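Local coordinates for protein PKS (Streptomyces albus, PDB 4OQJ) that probably condenses acyl units as a beta-ketoacyl synthase, a ketosynthase domain of the AT-less type I polyketide synthase for oxazolomycin, at residues A[20-25]-A[279-284]; A[202-207]-A[263-268]; A[383-388]-A[445-450]. All blocks are in the same frame, centred on the assembly; numbering follows the deposited sequence.

Contact 1. Residues A[20-25]-A[279-284]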
loop_
_atom_site.group_PDB
_atom_site.type_symbol
_atom_site.label_atom_id
_atom_site.label_comp_id
_atom_site.label_asym_id
_atom_site.label_seq_id
_atom_site.Cartn_x
_atom_site.Cartn_y
_atom_site.Cartn_z
ATOM N N ASP A 20 -8.596 -4.175 -21.980
ATOM C CA ASP A 20 -8.351 -2.882 -21.350
ATOM C C ASP A 20 -7.494 -3.005 -20.092
ATOM O O ASP A 20 -6.636 -2.161 -19.818
ATOM C CB ASP A 20 -9.682 -2.211 -20.997
ATOM C CG ASP A 20 -10.351 -1.570 -22.195
ATOM O OD1 ASP A 20 -9.955 -1.882 -23.339
ATOM O OD2 ASP A 20 -11.279 -0.756 -21.993
ATOM N N SER A 21 -7.728 -4.066 -19.332
ATOM C CA SER A 21 -7.095 -4.231 -18.027
ATOM C C SER A 21 -5.757 -4.971 -18.064
ATOM O O SER A 21 -5.100 -5.090 -17.036
ATOM C CB SER A 21 -8.051 -4.970 -17.091
ATOM O OG SER A 21 -8.311 -6.276 -17.577
ATOM N N ASP A 22 -5.346 -5.475 -19.227
ATOM C CA ASP A 22 -4.074 -6.187 -19.309
ATOM C C ASP A 22 -2.929 -5.216 -19.057
ATOM O O ASP A 22 -2.923 -4.106 -19.591
ATOM C CB ASP A 22 -3.898 -6.864 -20.673
ATOM C CG ASP A 22 -4.749 -8.121 -20.831
ATOM O OD1 ASP A 22 -5.319 -8.616 -19.833
ATOM O OD2 ASP A 22 -4.837 -8.622 -21.971
ATOM N N ILE A 23 -1.964 -5.640 -18.245
ATOM C CA ILE A 23 -0.799 -4.825 -17.905
ATOM C C ILE A 23 0.476 -5.418 -18.494
ATOM O O ILE A 23 0.815 -6.564 -18.217
ATOM C CB ILE A 23 -0.597 -4.707 -16.373
ATOM C CG1 ILE A 23 -1.827 -4.117 -15.668
ATOM C CG2 ILE A 23 0.635 -3.881 -16.052
ATOM C CD1 ILE A 23 -2.200 -2.736 -16.082
ATOM N N ALA A 24 1.203 -4.633 -19.282
ATOM C CA ALA A 24 2.497 -5.070 -19.792
ATOM C C ALA A 24 3.608 -4.920 -18.759
ATOM O O ALA A 24 3.663 -3.928 -18.031
ATOM C CB ALA A 24 2.861 -4.293 -21.037
ATOM N N VAL A 25 4.489 -5.913 -18.695
ATOM C CA VAL A 25 5.772 -5.758 -18.030
ATOM C C VAL A 25 6.759 -5.251 -19.068
ATOM O O VAL A 25 7.107 -5.996 -19.984
ATOM C CB VAL A 25 6.268 -7.072 -17.439
ATOM C CG1 VAL A 25 7.598 -6.874 -16.745
ATOM C CG2 VAL A 25 5.228 -7.633 -16.468
ATOM N N HIS A 279 7.709 -7.819 -22.032
ATOM C CA HIS A 279 8.363 -9.039 -21.561
ATOM C C HIS A 279 7.330 -10.116 -21.204
ATOM O O HIS A 279 7.579 -11.317 -21.340
ATOM C CB HIS A 279 9.244 -8.728 -20.351
ATOM C CG HIS A 279 10.435 -7.885 -20.678
ATOM N ND1 HIS A 279 10.342 -6.536 -20.931
ATOM C CD2 HIS A 279 11.741 -8.211 -20.828
ATOM C CE1 HIS A 279 11.546 -6.059 -21.208
ATOM N NE2 HIS A 279 12.409 -7.051 -21.140
ATOM N N ALA A 280 6.169 -9.666 -20.756
ATOM C CA ALA A 280 5.072 -10.565 -20.402
ATOM C C ALA A 280 3.847 -9.708 -20.122
ATOM O O ALA A 280 3.974 -8.484 -20.010
ATOM C CB ALA A 280 5.439 -11.413 -19.192
ATOM N N VAL A 281 2.677 -10.335 -19.986
ATOM C CA VAL A 281 1.432 -9.620 -19.706
ATOM C C VAL A 281 0.802 -10.137 -18.405
ATOM O O VAL A 281 0.605 -11.323 -18.230
ATOM C CB VAL A 281 0.421 -9.765 -20.855
ATOM C CG1 VAL A 281 -0.861 -9.003 -20.560
ATOM C CG2 VAL A 281 1.038 -9.297 -22.172
ATOM N N ILE A 282 0.528 -9.226 -17.486
ATOM C CA ILE A 282 -0.218 -9.534 -16.273
ATOM C C ILE A 282 -1.697 -9.408 -16.606
ATOM O O ILE A 282 -2.174 -8.338 -17.009
ATOM C CB ILE A 282 0.188 -8.608 -15.129
ATOM C CG1 ILE A 282 1.651 -8.873 -14.762
ATOM C CG2 ILE A 282 -0.711 -8.818 -13.907
ATOM C CD1 ILE A 282 2.237 -7.864 -13.815
ATOM N N LYS A 283 -2.398 -10.533 -16.503
ATOM C CA LYS A 283 -3.802 -10.631 -16.874
ATOM C C LYS A 283 -4.688 -10.283 -15.699
ATOM O O LYS A 283 -5.818 -9.812 -15.869
ATOM C CB LYS A 283 -4.125 -12.048 -17.357
ATOM C CG LYS A 283 -3.224 -12.565 -18.473
ATOM C CD LYS A 283 -3.582 -11.964 -19.816
ATOM C CE LYS A 283 -4.913 -12.491 -20.354
ATOM N NZ LYS A 283 -5.298 -11.780 -21.606
ATOM N N GLY A 284 -4.176 -10.528 -14.496
ATOM C CA GLY A 284 -4.950 -10.281 -13.297
ATOM C C GLY A 284 -4.166 -10.594 -12.036
ATOM O O GLY A 284 -3.153 -11.308 -12.068
HETATM O O HOH W 1 -4.376 -6.838 -15.483
#
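K283 and D22 form a salt bridge in which NZ of K283 meets OD2 of D22 at 3.2 Å, on the syn side but 27° out of the carboxylate plane. CB of K283 points away from 20-25; a bend at chi2 (-77°) carries CD to 3.8 Å from D22 OD1. Beside it the backbones pair antiparallel. I23 and I282 are a hydrogen-bonded pair: I23 N gives an almost straight bond (178°) to I282 O at 3.0 Å, and I282 N returns one to I23 O at 2.8 Å. Further on, V25 O takes two donors of H279, its N at 2.8 Å and, weakly, its ND1 at 3.4 Å, with the oxygen in the ring plane. A280 N, buried here, has no partner in the model. On the face shared by I23, V25 and I282, V25 CG2 rests 4.0 Å from I282 CD1. D22 CB leans on V281 CG1 at 3.7 Å. Helix 195-209 covers I23 and I282, I385 of helix 376-390 covers V25 and A280, and helix 268-274 packs on A24 and V281, while strands 259-267 and 441-448 continue the sheet beyond the pair.

Contact 2. Residues A[202-207]-A[263-268]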
loop_
_atom_site.group_PDB
_atom_site.type_symbol
_atom_site.label_atom_id
_atom_site.label_comp_id
_atom_site.label_asym_id
_atom_site.label_seq_id
_atom_site.Cartn_x
_atom_site.Cartn_y
_atom_site.Cartn_z
ATOM N N LEU A 202 -0.991 -3.630 -6.104
ATOM C CA LEU A 202 -1.382 -2.234 -5.906
ATOM C C LEU A 202 -0.923 -1.355 -7.076
ATOM O O LEU A 202 -1.630 -0.421 -7.458
ATOM C CB LEU A 202 -0.838 -1.693 -4.585
ATOM C CG LEU A 202 -1.421 -2.375 -3.340
ATOM C CD1 LEU A 202 -0.687 -1.896 -2.101
ATOM C CD2 LEU A 202 -2.926 -2.127 -3.219
ATOM N N ALA A 203 0.234 -1.667 -7.648
ATOM C CA ALA A 203 0.700 -0.962 -8.846
ATOM C C ALA A 203 -0.305 -1.117 -9.994
ATOM O O ALA A 203 -0.659 -0.139 -10.665
ATOM C CB ALA A 203 2.049 -1.468 -9.260
ATOM N N CYS A 204 -0.778 -2.341 -10.217
ATOM C CA CYS A 204 -1.785 -2.568 -11.248
ATOM C C CYS A 204 -3.085 -1.821 -10.934
ATOM O O CYS A 204 -3.681 -1.218 -11.822
ATOM C CB CYS A 204 -2.056 -4.061 -11.404
ATOM S SG CYS A 204 -0.659 -5.006 -12.081
ATOM N N LEU A 205 -3.532 -1.852 -9.681
ATOM C CA LEU A 205 -4.748 -1.100 -9.300
ATOM C C LEU A 205 -4.571 0.399 -9.576
ATOM O O LEU A 205 -5.456 1.066 -10.129
ATOM C CB LEU A 205 -5.067 -1.301 -7.821
ATOM C CG LEU A 205 -6.361 -2.029 -7.485
ATOM C CD1 LEU A 205 -6.423 -3.398 -8.166
ATOM C CD2 LEU A 205 -6.473 -2.169 -5.981
ATOM N N SER A 206 -3.411 0.925 -9.196
ATOM C CA SER A 206 -3.097 2.331 -9.463
ATOM C C SER A 206 -3.148 2.657 -10.943
ATOM O O SER A 206 -3.740 3.665 -11.340
ATOM C CB SER A 206 -1.711 2.686 -8.936
ATOM O OG SER A 206 -1.802 3.394 -7.730
ATOM N N LEU A 207 -2.508 1.812 -11.750
ATOM C CA LEU A 207 -2.462 1.989 -13.201
ATOM C C LEU A 207 -3.839 1.969 -13.808
ATOM O O LEU A 207 -4.152 2.769 -14.684
ATOM C CB LEU A 207 -1.626 0.900 -13.874
ATOM C CG LEU A 207 -0.110 1.069 -13.835
ATOM C CD1 LEU A 207 0.563 -0.207 -14.301
ATOM C CD2 LEU A 207 0.320 2.218 -14.719
ATOM N N VAL A 263 9.925 -4.665 -11.191
ATOM C CA VAL A 263 9.345 -4.664 -12.515
ATOM C C VAL A 263 8.757 -3.295 -12.811
ATOM O O VAL A 263 8.364 -2.566 -11.897
ATOM C CB VAL A 263 8.257 -5.751 -12.666
ATOM C CG1 VAL A 263 8.865 -7.128 -12.468
ATOM C CG2 VAL A 263 7.096 -5.514 -11.674
ATOM N N VAL A 264 8.716 -2.961 -14.098
ATOM C CA VAL A 264 8.113 -1.723 -14.590
ATOM C C VAL A 264 6.851 -2.102 -15.361
ATOM O O VAL A 264 6.912 -2.922 -16.278
ATOM C CB VAL A 264 9.087 -0.955 -15.497
ATOM C CG1 VAL A 264 8.463 0.342 -16.033
ATOM C CG2 VAL A 264 10.383 -0.666 -14.767
ATOM N N LEU A 265 5.719 -1.520 -14.971
ATOM C CA LEU A 265 4.403 -1.906 -15.464
ATOM C C LEU A 265 3.747 -0.742 -16.197
ATOM O O LEU A 265 3.949 0.417 -15.834
ATOM C CB LEU A 265 3.517 -2.359 -14.299
ATOM C CG LEU A 265 4.140 -3.461 -13.429
ATOM C CD1 LEU A 265 3.268 -3.772 -12.224
ATOM C CD2 LEU A 265 4.379 -4.723 -14.242
ATOM N N LYS A 266 2.962 -1.073 -17.221
ATOM C CA LYS A 266 2.267 -0.104 -18.061
ATOM C C LYS A 266 1.074 -0.805 -18.695
ATOM O O LYS A 266 1.151 -1.998 -18.974
ATOM C CB LYS A 266 3.207 0.429 -19.148
ATOM C CG LYS A 266 2.593 1.498 -20.056
ATOM C CD LYS A 266 3.508 1.806 -21.249
ATOM C CE LYS A 266 3.969 3.235 -21.271
ATOM N NZ LYS A 266 4.769 3.590 -22.491
ATOM N N ARG A 267 -0.022 -0.097 -18.931
ATOM C CA ARG A 267 -1.147 -0.728 -19.613
ATOM C C ARG A 267 -0.640 -1.338 -20.893
ATOM O O ARG A 267 0.169 -0.730 -21.579
ATOM C CB ARG A 267 -2.248 0.256 -19.956
ATOM C CG ARG A 267 -2.999 0.826 -18.800
ATOM C CD ARG A 267 -4.152 1.614 -19.357
ATOM N NE ARG A 267 -4.870 2.356 -18.334
ATOM C CZ ARG A 267 -6.114 2.096 -17.945
ATOM N NH1 ARG A 267 -6.819 1.095 -18.484
ATOM N NH2 ARG A 267 -6.662 2.853 -17.004
ATOM N N LEU A 268 -1.109 -2.530 -21.218
ATOM C CA LEU A 268 -0.618 -3.208 -22.416
ATOM C C LEU A 268 -0.909 -2.404 -23.668
ATOM O O LEU A 268 -0.048 -2.292 -24.542
ATOM C CB LEU A 268 -1.234 -4.597 -22.552
ATOM C CG LEU A 268 -0.857 -5.345 -23.830
ATOM C CD1 LEU A 268 0.648 -5.497 -23.951
ATOM C CD2 LEU A 268 -1.548 -6.726 -23.874
HETATM O O HOH W 2 -2.781 4.162 -17.132
#
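L207 and L265 both carry CG anti to the carbonyl carbon, with chi1 -80° and -54°; with CB of each pointing toward the other segment, these torsions set where CG lies, and the side chains cross at about a right angle. CD1 of L207 comes down on the base of L265, 3.7 Å from its CB, and lies 3.9 Å from the backbone N of K266. L265 answers with its own CD1, which touches two successive helix residues, 3.9 Å from A203 CB and 4.1 Å from C204 SG. The meeting side-chain atoms are methyl and methylene carbons and one sulfur, all from buried residues, so this part is apolar. The polar end of the contact is at R267, whose chain runs extended from CG to NE. A water lies at the edge of the guanidinium, in its plane; it accepts a hydrogen bond from NE of R267 at 3.0 Å and stands 3.1 Å from O of L207, linking the two segments. K266 points its CB away from the helix, and its NZ pairs with D274 and D276. On the helix side turned to the dimer partner, L202 packs on Y135 of the second subunit. The axes of helix 202-207 and strand 263-267 approach to 8.9 Å at 30°, a close spacing for a helix laid on a sheet. Helix 195-209 starts just after the TACS sequence that carries the nucleophilic cysteine in ketosynthases. Such a helix buried against the sheet is characteristic of the layered alpha-beta-alpha-beta-alpha thiolase fold.

Contact 3. Residues A[383-388]-A[445-450]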
loop_
_atom_site.group_PDB
_atom_site.type_symbol
_atom_site.label_atom_id
_atom_site.label_comp_id
_atom_site.label_asym_id
_atom_site.label_seq_id
_atom_site.Cartn_x
_atom_site.Cartn_y
_atom_site.Cartn_z
ATOM N N LYS A 383 11.207 -15.089 -12.461
ATOM C CA LYS A 383 11.494 -16.393 -13.062
ATOM C C LYS A 383 10.421 -16.719 -14.080
ATOM O O LYS A 383 10.714 -17.188 -15.173
ATOM C CB LYS A 383 11.561 -17.516 -12.005
ATOM C CG LYS A 383 11.276 -18.935 -12.540
ATOM C CD LYS A 383 11.221 -19.964 -11.403
ATOM C CE LYS A 383 10.838 -21.353 -11.922
ATOM N NZ LYS A 383 10.744 -22.282 -10.794
ATOM N N THR A 384 9.170 -16.479 -13.704
ATOM C CA THR A 384 8.037 -16.866 -14.537
ATOM C C THR A 384 7.994 -15.997 -15.791
ATOM O O THR A 384 7.703 -16.481 -16.880
ATOM C CB THR A 384 6.703 -16.754 -13.732
ATOM O OG1 THR A 384 6.766 -17.632 -12.596
ATOM C CG2 THR A 384 5.508 -17.123 -14.581
ATOM N N ILE A 385 8.311 -14.719 -15.647
ATOM C CA ILE A 385 8.387 -13.829 -16.808
ATOM C C ILE A 385 9.458 -14.298 -17.802
ATOM O O ILE A 385 9.226 -14.307 -19.005
ATOM C CB ILE A 385 8.675 -12.377 -16.378
ATOM C CG1 ILE A 385 7.448 -11.791 -15.683
ATOM C CG2 ILE A 385 9.060 -11.512 -17.584
ATOM C CD1 ILE A 385 7.714 -10.485 -14.950
ATOM N N LEU A 386 10.625 -14.699 -17.306
ATOM C CA LEU A 386 11.704 -15.139 -18.192
ATOM C C LEU A 386 11.349 -16.444 -18.911
ATOM O O LEU A 386 11.637 -16.602 -20.101
ATOM C CB LEU A 386 13.007 -15.304 -17.406
ATOM C CG LEU A 386 13.580 -13.975 -16.878
ATOM C CD1 LEU A 386 14.689 -14.214 -15.870
ATOM C CD2 LEU A 386 14.109 -13.119 -18.031
HETATM N N MSE A 387 10.733 -17.376 -18.192
HETATM C CA MSE A 387 10.290 -18.638 -18.782
HETATM C C MSE A 387 9.351 -18.380 -19.946
HETATM O O MSE A 387 9.456 -19.028 -20.986
HETATM C CB MSE A 387 9.564 -19.513 -17.746
HETATM C CG MSE A 387 10.435 -20.093 -16.668
HETATM SE SE MSE A 387 9.309 -20.877 -15.256
HETATM C CE MSE A 387 8.443 -22.269 -16.283
ATOM N N LEU A 388 8.410 -17.452 -19.735
ATOM C CA LEU A 388 7.385 -17.128 -20.722
ATOM C C LEU A 388 7.985 -16.439 -21.938
ATOM O O LEU A 388 7.618 -16.735 -23.075
ATOM C CB LEU A 388 6.303 -16.232 -20.109
ATOM C CG LEU A 388 5.263 -16.897 -19.203
ATOM C CD1 LEU A 388 4.504 -15.837 -18.398
ATOM C CD2 LEU A 388 4.302 -17.723 -20.032
ATOM N N VAL A 445 -0.844 -13.951 -8.952
ATOM C CA VAL A 445 -0.759 -13.147 -10.165
ATOM C C VAL A 445 -0.813 -14.069 -11.392
ATOM O O VAL A 445 -0.150 -15.122 -11.429
ATOM C CB VAL A 445 0.534 -12.324 -10.162
ATOM C CG1 VAL A 445 0.759 -11.592 -11.488
ATOM C CG2 VAL A 445 0.510 -11.356 -9.006
ATOM N N ILE A 446 -1.615 -13.685 -12.384
ATOM C CA ILE A 446 -1.728 -14.448 -13.622
ATOM C C ILE A 446 -0.917 -13.733 -14.678
ATOM O O ILE A 446 -1.123 -12.539 -14.933
ATOM C CB ILE A 446 -3.178 -14.582 -14.111
ATOM C CG1 ILE A 446 -4.068 -15.220 -13.025
ATOM C CG2 ILE A 446 -3.230 -15.372 -15.431
ATOM C CD1 ILE A 446 -3.643 -16.596 -12.577
ATOM N N VAL A 447 0.000 -14.468 -15.287
ATOM C CA VAL A 447 0.930 -13.908 -16.269
ATOM C C VAL A 447 0.816 -14.686 -17.578
ATOM O O VAL A 447 0.731 -15.916 -17.562
ATOM C CB VAL A 447 2.402 -13.962 -15.778
ATOM C CG1 VAL A 447 3.282 -13.155 -16.692
ATOM C CG2 VAL A 447 2.530 -13.439 -14.356
ATOM N N GLU A 448 0.818 -13.961 -18.697
ATOM C CA GLU A 448 0.761 -14.550 -20.031
ATOM C C GLU A 448 1.995 -14.159 -20.862
ATOM O O GLU A 448 2.627 -13.105 -20.652
ATOM C CB GLU A 448 -0.525 -14.108 -20.733
ATOM C CG GLU A 448 -0.799 -14.774 -22.067
ATOM C CD GLU A 448 -2.182 -14.431 -22.612
ATOM O OE1 GLU A 448 -3.186 -14.995 -22.120
ATOM O OE2 GLU A 448 -2.270 -13.579 -23.519
ATOM N N GLU A 449 2.349 -15.015 -21.810
ATOM C CA GLU A 449 3.472 -14.721 -22.675
ATOM C C GLU A 449 3.138 -13.469 -23.483
ATOM O O GLU A 449 1.968 -13.156 -23.702
ATOM C CB GLU A 449 3.785 -15.903 -23.583
ATOM C CG GLU A 449 2.687 -16.232 -24.585
ATOM C CD GLU A 449 3.122 -17.324 -25.549
ATOM O OE1 GLU A 449 4.179 -17.138 -26.186
ATOM O OE2 GLU A 449 2.426 -18.361 -25.657
ATOM N N PRO A 450 4.166 -12.724 -23.893
ATOM C CA PRO A 450 3.874 -11.484 -24.606
ATOM C C PRO A 450 3.353 -11.750 -26.014
ATOM O O PRO A 450 3.594 -12.830 -26.564
ATOM C CB PRO A 450 5.228 -10.776 -24.635
ATOM C CG PRO A 450 6.223 -11.884 -24.632
ATOM C CD PRO A 450 5.611 -12.989 -23.798
#
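L388 and V447 make the tight part of this contact: CD1 of L388 presses on CG1 of V447 at 3.4 Å, closer than usual van der Waals contact. The fit follows from V447 holding CG1 anti to its backbone N (chi1 -170°), and from the CB atoms of both residues pointing across the gap. The other branch of L388 turns to the strand's end, CD2 standing 3.8 Å from E449 N and 4.0 Å from E449 CB. Beyond this pair the packing is slack. I385 CG1 only grazes V447 CG1 at 4.5 Å, and P450, partly exposed, brings its CD no nearer than 4.3 Å to L388 O. E448, also partly exposed, points its CB away from the helix and pairs with R430. E449 holds CG between the backbone N and the carbonyl carbon (chi1 65°), and from there its extended chain carries the carboxylate away from the helix to R391 and R429. Chemically, helix 383-388 and strand 445-448, 21° apart in direction, meet mainly through apolar side chains, with L388 also on the backbone of E448 and E449 and no hydrogen bond between them, while the carboxylates are directed away to arginines that probably offset much of their charge.

From the N terminus, strand 23-31 starts at contact 1, whose loop closes 254 residues later on strand 280-289. Contact 2 opens and closes within that loop, setting helix 195-209 against strand 259-267; contact 3 follows in series, and no two contacts cross. All three meet in one mixed sheet, with strands ordered 259-267, 23-31, 280-289, 441-448. Contact 1 therefore sits between the other two: A24 N lies 2.7 Å from K266 O of contact 2, and V281 O lies 2.7 Å from E448 N of contact 3. Contacts 2 and 3, about 15 Å apart between centres, repeat one geometry, a buried helix on a strand of the same sheet.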